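Local atomic coordinates of pentafunctional AROM polypeptide (PDB entry 5SWV), a protein that probably catalyses five consecutive shikimate-pathway steps when full length, this portion holding the dehydroquinate dehydratase and shikimate dehydrogenase regions. Residues I39-V43 / D44-D48; G54-S57 / L58-A62; I451-P454 / E455-S459; K496-N499 / G500-L504. All coordinates share one frame; numbering follows the deposited sequence.

Contact 1 (I39-V43 / D44-D48); sequences IEVRV and DYLKD
Arg42 folds its side chain forward onto Asp44, two residues on. Arg42 CB passes 3.8 Å from Asp44 OD1, and the bends at chi2 (-72°) and chi3 (-60°) bring the guanidinium alongside the carboxylate. Arg42 CD follows within 3.7 Å of Asp44 OD1. At the tip the guanidinium presents its NE side, one nitrogen to each carboxylate oxygen: Arg42 NE binds Asp44 OD1 at 2.8 Å in a nearly straight bond, and Arg42 NH2 binds Asp44 OD2 at 2.8 Å. Both oxygens use their syn lone pairs, and the two planes are almost coplanar. An arginine suits this place because it presents two parallel N-H groups to a carboxylate. Over one guanidinium face stands Tyr45, edge-on, its CE1 3.5 Å from Arg42 NH2. Leu88 N is a further donor to Asp44 OD2, tying in the neighbouring loop. Beside the ion pair the backbone curls in two overlapping turns, Tyr45 N to Arg42 O (3.0 Å) and Leu46 N to Val43 O, and Leu46 packs loosely on Val41 and Val43. The arrangement marks the C-terminal end of strand 38-42 in the TIM barrel, the rim where type I dehydroquinases hold their active site.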
loop_
_atom_site.group_PDB
_atom_site.type_symbol
_atom_site.label_atom_id
_atom_site.label_comp_id
_atom_site.label_asym_id
_atom_site.label_seq_id
_atom_site.Cartn_x
_atom_site.Cartn_y
_atom_site.Cartn_z
ATOM N N ILE A 39 -3.926 -9.502 0.757
ATOM C CA ILE A 39 -4.000 -10.319 1.961
ATOM C C ILE A 39 -4.966 -11.464 1.711
ATOM O O ILE A 39 -6.131 -11.250 1.372
ATOM C CB ILE A 39 -4.503 -9.496 3.155
ATOM C CG1 ILE A 39 -3.624 -8.278 3.371
ATOM C CG2 ILE A 39 -4.502 -10.297 4.448
ATOM C CD1 ILE A 39 -4.158 -7.374 4.462
ATOM N N GLU A 40 -4.475 -12.682 1.857
ATOM C CA GLU A 40 -5.330 -13.844 1.897
ATOM C C GLU A 40 -5.782 -14.048 3.324
ATOM O O GLU A 40 -4.959 -14.178 4.225
ATOM C CB GLU A 40 -4.577 -15.071 1.424
ATOM C CG GLU A 40 -5.439 -16.308 1.278
ATOM C CD GLU A 40 -4.672 -17.461 0.664
ATOM O OE1 GLU A 40 -3.734 -17.963 1.336
ATOM O OE2 GLU A 40 -5.001 -17.860 -0.485
ATOM N N VAL A 41 -7.090 -14.056 3.532
ATOM C CA VAL A 41 -7.636 -14.478 4.794
ATOM C C VAL A 41 -7.881 -15.955 4.625
ATOM O O VAL A 41 -8.709 -16.367 3.815
ATOM C CB VAL A 41 -8.961 -13.788 5.131
ATOM C CG1 VAL A 41 -9.489 -14.312 6.466
ATOM C CG2 VAL A 41 -8.783 -12.272 5.162
ATOM N N ARG A 42 -7.121 -16.743 5.370
ATOM C CA ARG A 42 -7.294 -18.170 5.404
ATOM C C ARG A 42 -8.448 -18.441 6.351
ATOM O O ARG A 42 -8.279 -18.506 7.588
ATOM C CB ARG A 42 -6.002 -18.873 5.841
ATOM C CG ARG A 42 -4.961 -18.945 4.734
ATOM C CD ARG A 42 -5.329 -19.937 3.632
ATOM N NE ARG A 42 -5.473 -21.316 4.134
ATOM C CZ ARG A 42 -4.492 -22.229 4.214
ATOM N NH1 ARG A 42 -3.238 -21.978 3.829
ATOM N NH2 ARG A 42 -4.766 -23.427 4.698
ATOM N N VAL A 43 -9.620 -18.597 5.743
ATOM C CA VAL A 43 -10.879 -18.704 6.463
ATOM C C VAL A 43 -10.911 -20.025 7.231
ATOM O O VAL A 43 -11.466 -20.101 8.339
ATOM C CB VAL A 43 -12.073 -18.594 5.492
ATOM C CG1 VAL A 43 -13.394 -18.808 6.218
ATOM C CG2 VAL A 43 -12.068 -17.239 4.790
ATOM N N ASP A 44 -10.286 -21.054 6.658
ATOM C CA ASP A 44 -10.132 -22.338 7.351
ATOM C C ASP A 44 -9.408 -22.254 8.712
ATOM O O ASP A 44 -9.655 -23.093 9.584
ATOM C CB ASP A 44 -9.507 -23.409 6.432
ATOM C CG ASP A 44 -8.127 -23.027 5.906
ATOM O OD1 ASP A 44 -8.022 -21.992 5.187
ATOM O OD2 ASP A 44 -7.156 -23.781 6.193
ATOM N N TYR A 45 -8.571 -21.230 8.901
ATOM C CA TYR A 45 -7.882 -21.005 10.181
ATOM C C TYR A 45 -8.662 -20.180 11.203
ATOM O O TYR A 45 -8.346 -20.245 12.381
ATOM C CB TYR A 45 -6.504 -20.363 9.970
ATOM C CG TYR A 45 -5.415 -21.358 9.669
ATOM C CD1 TYR A 45 -5.332 -21.945 8.419
ATOM C CD2 TYR A 45 -4.459 -21.712 10.632
ATOM C CE1 TYR A 45 -4.334 -22.854 8.114
ATOM C CE2 TYR A 45 -3.461 -22.634 10.343
ATOM C CZ TYR A 45 -3.405 -23.203 9.074
ATOM O OH TYR A 45 -2.437 -24.117 8.715
ATOM N N LEU A 46 -9.664 -19.411 10.778
ATOM C CA LEU A 46 -10.461 -18.612 11.723
ATOM C C LEU A 46 -11.228 -19.510 12.707
ATOM O O LEU A 46 -11.715 -20.569 12.324
ATOM C CB LEU A 46 -11.477 -17.735 10.991
ATOM C CG LEU A 46 -11.022 -16.708 9.962
ATOM C CD1 LEU A 46 -12.229 -16.058 9.307
ATOM C CD2 LEU A 46 -10.138 -15.657 10.600
ATOM N N LYS A 47 -11.362 -19.064 13.955
ATOM C CA LYS A 47 -12.095 -19.812 14.984
ATOM C C LYS A 47 -13.228 -18.971 15.592
ATOM O O LYS A 47 -12.989 -17.990 16.298
ATOM C CB LYS A 47 -11.135 -20.304 16.080
ATOM C CG LYS A 47 -9.977 -21.174 15.583
ATOM C CD LYS A 47 -10.412 -22.541 15.038
ATOM C CE LYS A 47 -10.808 -23.501 16.161
ATOM N NZ LYS A 47 -12.021 -24.336 15.896
ATOM N N ASP A 48 -14.460 -19.384 15.303
ATOM C CA ASP A 48 -15.677 -18.744 15.793
ATOM C C ASP A 48 -15.960 -19.174 17.234
ATOM O O ASP A 48 -16.114 -20.367 17.483
ATOM C CB ASP A 48 -16.840 -19.174 14.895
ATOM C CG ASP A 48 -18.113 -18.387 15.138
ATOM O OD1 ASP A 48 -18.272 -17.717 16.179
ATOM O OD2 ASP A 48 -18.977 -18.443 14.254
#

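Contact 2 (G54-S57 / L58-A62); sequences GISS and LDFVA
Ser57 OG is held from two directions: Phe60 N donates to it weakly at 3.3 Å, and Asp48, earlier in the same loop, binds it through OD2. A short hydroxyl is apt here, since with OG set between the backbone N and the carbonyl carbon (chi1 66°) it reaches a backbone N-H of the first helical turn. The main chain of the same residue adds the firmer bond. Val61 N donates to Ser57 O at 3.0 Å, the usual i to i+4 helical bond. Phe60 CB comes within 3.4 Å of Ser57 OG.

One residue back, Ser56 offers its methylene to the helix. Its CB lies 3.4 Å from Val61 CG2 and 3.9 Å from Phe60 CD2, where it meets the ring at its edge. One methylene therefore packs against both a valine methyl and an aromatic rim. Leu58 turns from the loop, toward helix 94-106, where it touches Leu100 and Ser103. Val61 also touches Leu100 of that helix. The Ser57 bond to Phe60 N is a serine N-cap, opening helix 58-69 at the end of the loop that leads from strand 38-42 in the beta-alpha succession of the TIM barrel.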
loop_
_atom_site.group_PDB
_atom_site.type_symbol
_atom_site.label_atom_id
_atom_site.label_comp_id
_atom_site.label_asym_id
_atom_site.label_seq_id
_atom_site.Cartn_x
_atom_site.Cartn_y
_atom_site.Cartn_z
ATOM N N GLY A 54 -18.327 -27.005 14.077
ATOM C CA GLY A 54 -16.944 -26.931 13.566
ATOM C C GLY A 54 -16.683 -25.881 12.488
ATOM O O GLY A 54 -15.545 -25.693 12.078
ATOM N N ILE A 55 -17.733 -25.201 12.026
ATOM C CA ILE A 55 -17.650 -24.271 10.895
ATOM C C ILE A 55 -17.904 -22.859 11.372
ATOM O O ILE A 55 -18.844 -22.625 12.127
ATOM C CB ILE A 55 -18.706 -24.622 9.814
ATOM C CG1 ILE A 55 -18.435 -26.016 9.247
ATOM C CG2 ILE A 55 -18.744 -23.591 8.688
ATOM C CD1 ILE A 55 -17.005 -26.220 8.767
ATOM N N SER A 56 -17.072 -21.922 10.918
ATOM C CA SER A 56 -17.312 -20.510 11.165
ATOM C C SER A 56 -18.682 -20.100 10.563
ATOM O O SER A 56 -18.979 -20.426 9.419
ATOM C CB SER A 56 -16.173 -19.668 10.575
ATOM O OG SER A 56 -14.939 -19.900 11.231
ATOM N N SER A 57 -19.522 -19.417 11.337
ATOM C CA SER A 57 -20.824 -18.956 10.833
ATOM C C SER A 57 -20.645 -17.768 9.911
ATOM O O SER A 57 -19.659 -17.043 10.022
ATOM C CB SER A 57 -21.732 -18.539 11.987
ATOM O OG SER A 57 -21.201 -17.402 12.648
ATOM N N LEU A 58 -21.612 -17.549 9.025
ATOM C CA LEU A 58 -21.604 -16.374 8.126
ATOM C C LEU A 58 -21.451 -15.047 8.849
ATOM O O LEU A 58 -20.697 -14.184 8.408
ATOM C CB LEU A 58 -22.884 -16.310 7.291
ATOM C CG LEU A 58 -22.818 -16.780 5.844
ATOM C CD1 LEU A 58 -22.315 -18.215 5.746
ATOM C CD2 LEU A 58 -24.195 -16.641 5.202
ATOM N N ASP A 59 -22.189 -14.878 9.939
ATOM C CA ASP A 59 -22.131 -13.631 10.698
ATOM C C ASP A 59 -20.715 -13.352 11.203
ATOM O O ASP A 59 -20.206 -12.239 11.071
ATOM C CB ASP A 59 -23.140 -13.649 11.861
ATOM C CG ASP A 59 -24.592 -13.558 11.384
ATOM O OD1 ASP A 59 -24.864 -12.784 10.441
ATOM O OD2 ASP A 59 -25.459 -14.257 11.953
ATOM N N PHE A 60 -20.078 -14.388 11.739
ATOM C CA PHE A 60 -18.716 -14.274 12.260
ATOM C C PHE A 60 -17.686 -13.935 11.172
ATOM O O PHE A 60 -16.939 -12.954 11.265
ATOM C CB PHE A 60 -18.331 -15.578 12.959
ATOM C CG PHE A 60 -16.905 -15.617 13.407
ATOM C CD1 PHE A 60 -16.487 -14.861 14.492
ATOM C CD2 PHE A 60 -15.970 -16.396 12.733
ATOM C CE1 PHE A 60 -15.167 -14.890 14.903
ATOM C CE2 PHE A 60 -14.642 -16.435 13.146
ATOM C CZ PHE A 60 -14.243 -15.681 14.232
ATOM N N VAL A 61 -17.670 -14.754 10.131
ATOM C CA VAL A 61 -16.748 -14.561 9.029
ATOM C C VAL A 61 -16.903 -13.161 8.458
ATOM O O VAL A 61 -15.919 -12.498 8.203
ATOM C CB VAL A 61 -16.935 -15.621 7.926
ATOM C CG1 VAL A 61 -16.020 -15.332 6.734
ATOM C CG2 VAL A 61 -16.636 -17.007 8.480
ATOM N N ALA A 62 -18.140 -12.710 8.296
ATOM C CA ALA A 62 -18.406 -11.368 7.820
ATOM C C ALA A 62 -17.911 -10.271 8.775
ATOM O O ALA A 62 -17.333 -9.282 8.320
ATOM C CB ALA A 62 -19.884 -11.210 7.553
#

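Contact 3 (I451-P454 / E455-S459); sequences IELP and EKVAS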
loop_
_atom_site.group_PDB
_atom_site.type_symbol
_atom_site.label_atom_id
_atom_site.label_comp_id
_atom_site.label_asym_id
_atom_site.label_seq_id
_atom_site.Cartn_x
_atom_site.Cartn_y
_atom_site.Cartn_z
ATOM N N ILE A 451 8.056 31.232 14.575
ATOM C CA ILE A 451 7.542 32.603 14.644
ATOM C C ILE A 451 6.175 32.564 15.302
ATOM O O ILE A 451 5.297 31.855 14.830
ATOM C CB ILE A 451 7.357 33.215 13.229
ATOM C CG1 ILE A 451 8.678 33.218 12.427
ATOM C CG2 ILE A 451 6.736 34.610 13.310
ATOM C CD1 ILE A 451 9.857 33.915 13.090
ATOM N N GLU A 452 5.978 33.330 16.372
ATOM C CA GLU A 452 4.667 33.372 17.003
ATOM C C GLU A 452 3.759 34.243 16.149
ATOM O O GLU A 452 4.213 35.218 15.565
ATOM C CB GLU A 452 4.734 33.872 18.449
ATOM C CG GLU A 452 3.717 33.156 19.351
ATOM C CD GLU A 452 3.405 33.881 20.657
ATOM O OE1 GLU A 452 2.870 33.229 21.587
ATOM O OE2 GLU A 452 3.678 35.100 20.758
ATOM N N LEU A 453 2.485 33.880 16.077
ATOM C CA LEU A 453 1.546 34.522 15.162
ATOM C C LEU A 453 1.038 35.827 15.759
ATOM O O LEU A 453 1.184 36.058 16.956
ATOM C CB LEU A 453 0.335 33.627 14.882
ATOM C CG LEU A 453 0.563 32.247 14.259
ATOM C CD1 LEU A 453 0.878 31.173 15.309
ATOM C CD2 LEU A 453 -0.660 31.855 13.432
ATOM N N PRO A 454 0.436 36.688 14.929
ATOM C CA PRO A 454 -0.340 37.793 15.489
ATOM C C PRO A 454 -1.596 37.276 16.187
ATOM O O PRO A 454 -2.231 36.334 15.701
ATOM C CB PRO A 454 -0.703 38.634 14.262
ATOM C CG PRO A 454 -0.553 37.710 13.102
ATOM C CD PRO A 454 0.559 36.784 13.466
ATOM N N GLU A 455 -1.954 37.902 17.307
ATOM C CA GLU A 455 -3.007 37.361 18.178
ATOM C C GLU A 455 -4.411 37.536 17.622
ATOM O O GLU A 455 -5.369 37.119 18.265
ATOM C CB GLU A 455 -2.916 37.913 19.611
ATOM C CG GLU A 455 -3.284 39.385 19.794
ATOM C CD GLU A 455 -3.052 39.892 21.222
ATOM O OE1 GLU A 455 -2.662 39.098 22.118
ATOM O OE2 GLU A 455 -3.261 41.103 21.458
ATOM N N LYS A 456 -4.538 38.160 16.456
ATOM C CA LYS A 456 -5.798 38.137 15.748
ATOM C C LYS A 456 -5.979 36.887 14.870
ATOM O O LYS A 456 -7.102 36.550 14.524
ATOM C CB LYS A 456 -5.998 39.432 14.956
ATOM C CG LYS A 456 -5.239 39.564 13.641
ATOM C CD LYS A 456 -6.108 40.274 12.604
ATOM C CE LYS A 456 -5.341 40.585 11.333
ATOM N NZ LYS A 456 -5.236 39.440 10.387
ATOM N N VAL A 457 -4.894 36.217 14.482
ATOM C CA VAL A 457 -4.994 34.931 13.774
ATOM C C VAL A 457 -5.012 33.796 14.784
ATOM O O VAL A 457 -5.793 32.862 14.648
ATOM C CB VAL A 457 -3.845 34.732 12.760
ATOM C CG1 VAL A 457 -3.845 33.322 12.169
ATOM C CG2 VAL A 457 -3.955 35.751 11.640
ATOM N N ALA A 458 -4.137 33.879 15.783
ATOM C CA ALA A 458 -4.071 32.888 16.873
ATOM C C ALA A 458 -5.420 32.703 17.564
ATOM O O ALA A 458 -5.846 31.578 17.839
ATOM C CB ALA A 458 -3.022 33.309 17.896
ATOM N N SER A 459 -6.058 33.836 17.844
ATOM C CA SER A 459 -7.400 33.908 18.407
ATOM C C SER A 459 -8.421 33.033 17.686
ATOM O O SER A 459 -9.226 32.361 18.327
ATOM C CB SER A 459 -7.871 35.362 18.358
ATOM O OG SER A 459 -9.274 35.461 18.519
#
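Leu453 and Val457 meet through single methyl groups, Leu453 CD2 lying 3.7 Å from Val457 CG1, with the two side chains crossing at about a right angle. Beside them Pro454 runs alongside Val457 and points the same way, its CG 4.2 Å from Val457 CG2. The valine thus serves both: CG1, anti to the backbone N (chi1 172°), takes the leucine, while CG2 faces the proline ring. Two backbone bonds to one acceptor hold these groups in place. Pro454 O receives Val457 N at 2.9 Å from above the carbonyl plane, and Ala458 N at 3.1 Å within that plane and almost straight (176°). Proline suits the approach to a helix: its ring restricts phi and its nitrogen lacks a hydrogen, whereas its carbonyl accepts well. Ala458 CB lies 3.8 Å from Pro454 O and adds no bulk beyond. Further out, Leu453 touches Ile447, and Lys456 makes a weak hydrogen bond to Ser427 and a long, weak ion pair with Asp428. Here the loop after strand 440-445 leads into helix 455-466, consistent with a Rossmann-like shikimate dehydrogenase domain. Cohesion therefore comes from main-chain polarity and a small apolar patch, while charged side chains add little.

Contact 4 (K496-N499 / G500-L504); sequences KCCN and GLEAL
The Asn499 amide and the Glu502 carboxylate are turned nearly perpendicular, their planes 78° apart. The amide is approached from above its carbonyl plane by Glu502 N, which donates to Asn499 OD1 at 3.1 Å. On the other branch of the amide, Asn499 ND2 lies 3.9 Å from Leu501 CB, the two side chains running alongside each other. The carboxylate comes up to Cys498, with Glu502 OE1 3.9 Å from Cys498 CB and 4.0 Å from Cys498 SG, a packing contact at van der Waals range. Its other oxygen, OE2, is engaged by Arg506 one turn along the helix in a salt bridge that probably steadies the carboxylate.

Asn499 is the N-cap of helix 500-516. Its CG sits between the backbone N and the carbonyl carbon (chi1 72°), which folds the amide forward over the first turn, and asparagine suits the place because its carbonyl can accept the N-H of the third helical residue. The main chain adds Ala503 N to Asn499 O, a weak bond at 3.5 Å. Gly500 supplies backbone alone at the buried first position.

This strand-to-helix turn lies in the C-terminal part of the shikimate dehydrogenase region, consistent with a Rossmann-like domain. Strand 496-498 is an outermost strand of the parallel sheet, paired to strand 472-476. Cys498, Glu502 and Ala503 pack on Thr360 of helix 353-364, Asn499 touches Met487 of helix 485-492, and helix 522-530 meets Asn499, Leu501 and Glu502 through Tyr526, Ile530 and Phe522 respectively.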
loop_
_atom_site.group_PDB
_atom_site.type_symbol
_atom_site.label_atom_id
_atom_site.label_comp_id
_atom_site.label_asym_id
_atom_site.label_seq_id
_atom_site.Cartn_x
_atom_site.Cartn_y
_atom_site.Cartn_z
ATOM N N LYS A 496 -5.727 14.546 18.498
ATOM C CA LYS A 496 -4.737 13.529 18.148
ATOM C C LYS A 496 -3.740 14.251 17.241
ATOM O O LYS A 496 -4.132 14.755 16.202
ATOM C CB LYS A 496 -5.439 12.370 17.415
ATOM C CG LYS A 496 -4.807 10.978 17.521
ATOM C CD LYS A 496 -5.867 9.908 17.184
ATOM C CE LYS A 496 -5.421 8.466 17.467
ATOM N NZ LYS A 496 -4.832 7.768 16.282
ATOM N N CYS A 497 -2.475 14.357 17.646
ATOM C CA CYS A 497 -1.501 15.213 16.943
ATOM C C CYS A 497 -0.415 14.438 16.222
ATOM O O CYS A 497 0.067 13.429 16.727
ATOM C CB CYS A 497 -0.830 16.164 17.919
ATOM S SG CYS A 497 -1.974 17.357 18.619
ATOM N N CYS A 498 -0.030 14.949 15.051
ATOM C CA CYS A 498 1.064 14.424 14.244
ATOM C C CYS A 498 2.013 15.538 13.871
ATOM O O CYS A 498 1.591 16.682 13.712
ATOM C CB CYS A 498 0.527 13.824 12.964
ATOM S SG CYS A 498 -0.717 12.574 13.247
ATOM N N ASN A 499 3.285 15.192 13.695
ATOM C CA ASN A 499 4.316 16.178 13.395
ATOM C C ASN A 499 4.861 16.029 11.992
ATOM O O ASN A 499 4.602 15.028 11.323
ATOM C CB ASN A 499 5.438 16.159 14.454
ATOM C CG ASN A 499 6.341 14.929 14.386
ATOM O OD1 ASN A 499 6.090 13.940 13.682
ATOM N ND2 ASN A 499 7.419 15.000 15.145
ATOM N N GLY A 500 5.625 17.030 11.569
ATOM C CA GLY A 500 6.122 17.118 10.202
ATOM C C GLY A 500 7.182 16.097 9.867
ATOM O O GLY A 500 7.416 15.789 8.709
ATOM N N LEU A 501 7.834 15.574 10.885
ATOM C CA LEU A 501 8.792 14.505 10.677
ATOM C C LEU A 501 8.082 13.224 10.231
ATOM O O LEU A 501 8.536 12.543 9.311
ATOM C CB LEU A 501 9.607 14.287 11.949
ATOM C CG LEU A 501 10.879 13.442 11.831
ATOM C CD1 LEU A 501 11.710 13.830 10.601
ATOM C CD2 LEU A 501 11.693 13.559 13.124
ATOM N N GLU A 502 6.948 12.922 10.858
ATOM C CA GLU A 502 6.137 11.816 10.395
ATOM C C GLU A 502 5.797 11.966 8.911
ATOM O O GLU A 502 5.969 11.027 8.145
ATOM C CB GLU A 502 4.866 11.658 11.222
ATOM C CG GLU A 502 3.868 10.721 10.560
ATOM C CD GLU A 502 2.830 10.186 11.492
ATOM O OE1 GLU A 502 2.762 10.652 12.644
ATOM O OE2 GLU A 502 2.077 9.298 11.044
ATOM N N ALA A 503 5.319 13.136 8.513
ATOM C CA ALA A 503 4.980 13.360 7.112
ATOM C C ALA A 503 6.166 13.207 6.187
ATOM O O ALA A 503 6.041 12.585 5.144
ATOM C CB ALA A 503 4.359 14.727 6.915
ATOM N N LEU A 504 7.304 13.779 6.569
ATOM C CA LEU A 504 8.557 13.631 5.803
ATOM C C LEU A 504 8.922 12.159 5.604
ATOM O O LEU A 504 9.330 11.754 4.512
ATOM C CB LEU A 504 9.736 14.336 6.494
ATOM C CG LEU A 504 10.998 14.603 5.626
ATOM C CD1 LEU A 504 11.643 15.890 6.137
ATOM C CD2 LEU A 504 12.068 13.480 5.516
#

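Overall arrangement
Contacts 1 and 2 belong to the dehydroquinase barrel and lie in series around the loop from strand 38-42 to helix 58-69, their centres about 10 Å apart and joined where Asp48 meets Ser57. Contacts 3 and 4 lie in the C-terminal part of the chain, their centres about 22 Å apart, at helices following strands of another parallel sheet. Contact 1 is buried and the only one with a salt bridge across its segments; contacts 2 and 4 are partly buried and share side-chain N-caps, a serine and an asparagine. Contact 3, at the surface, opens its helix with backbone bonds and apolar touches.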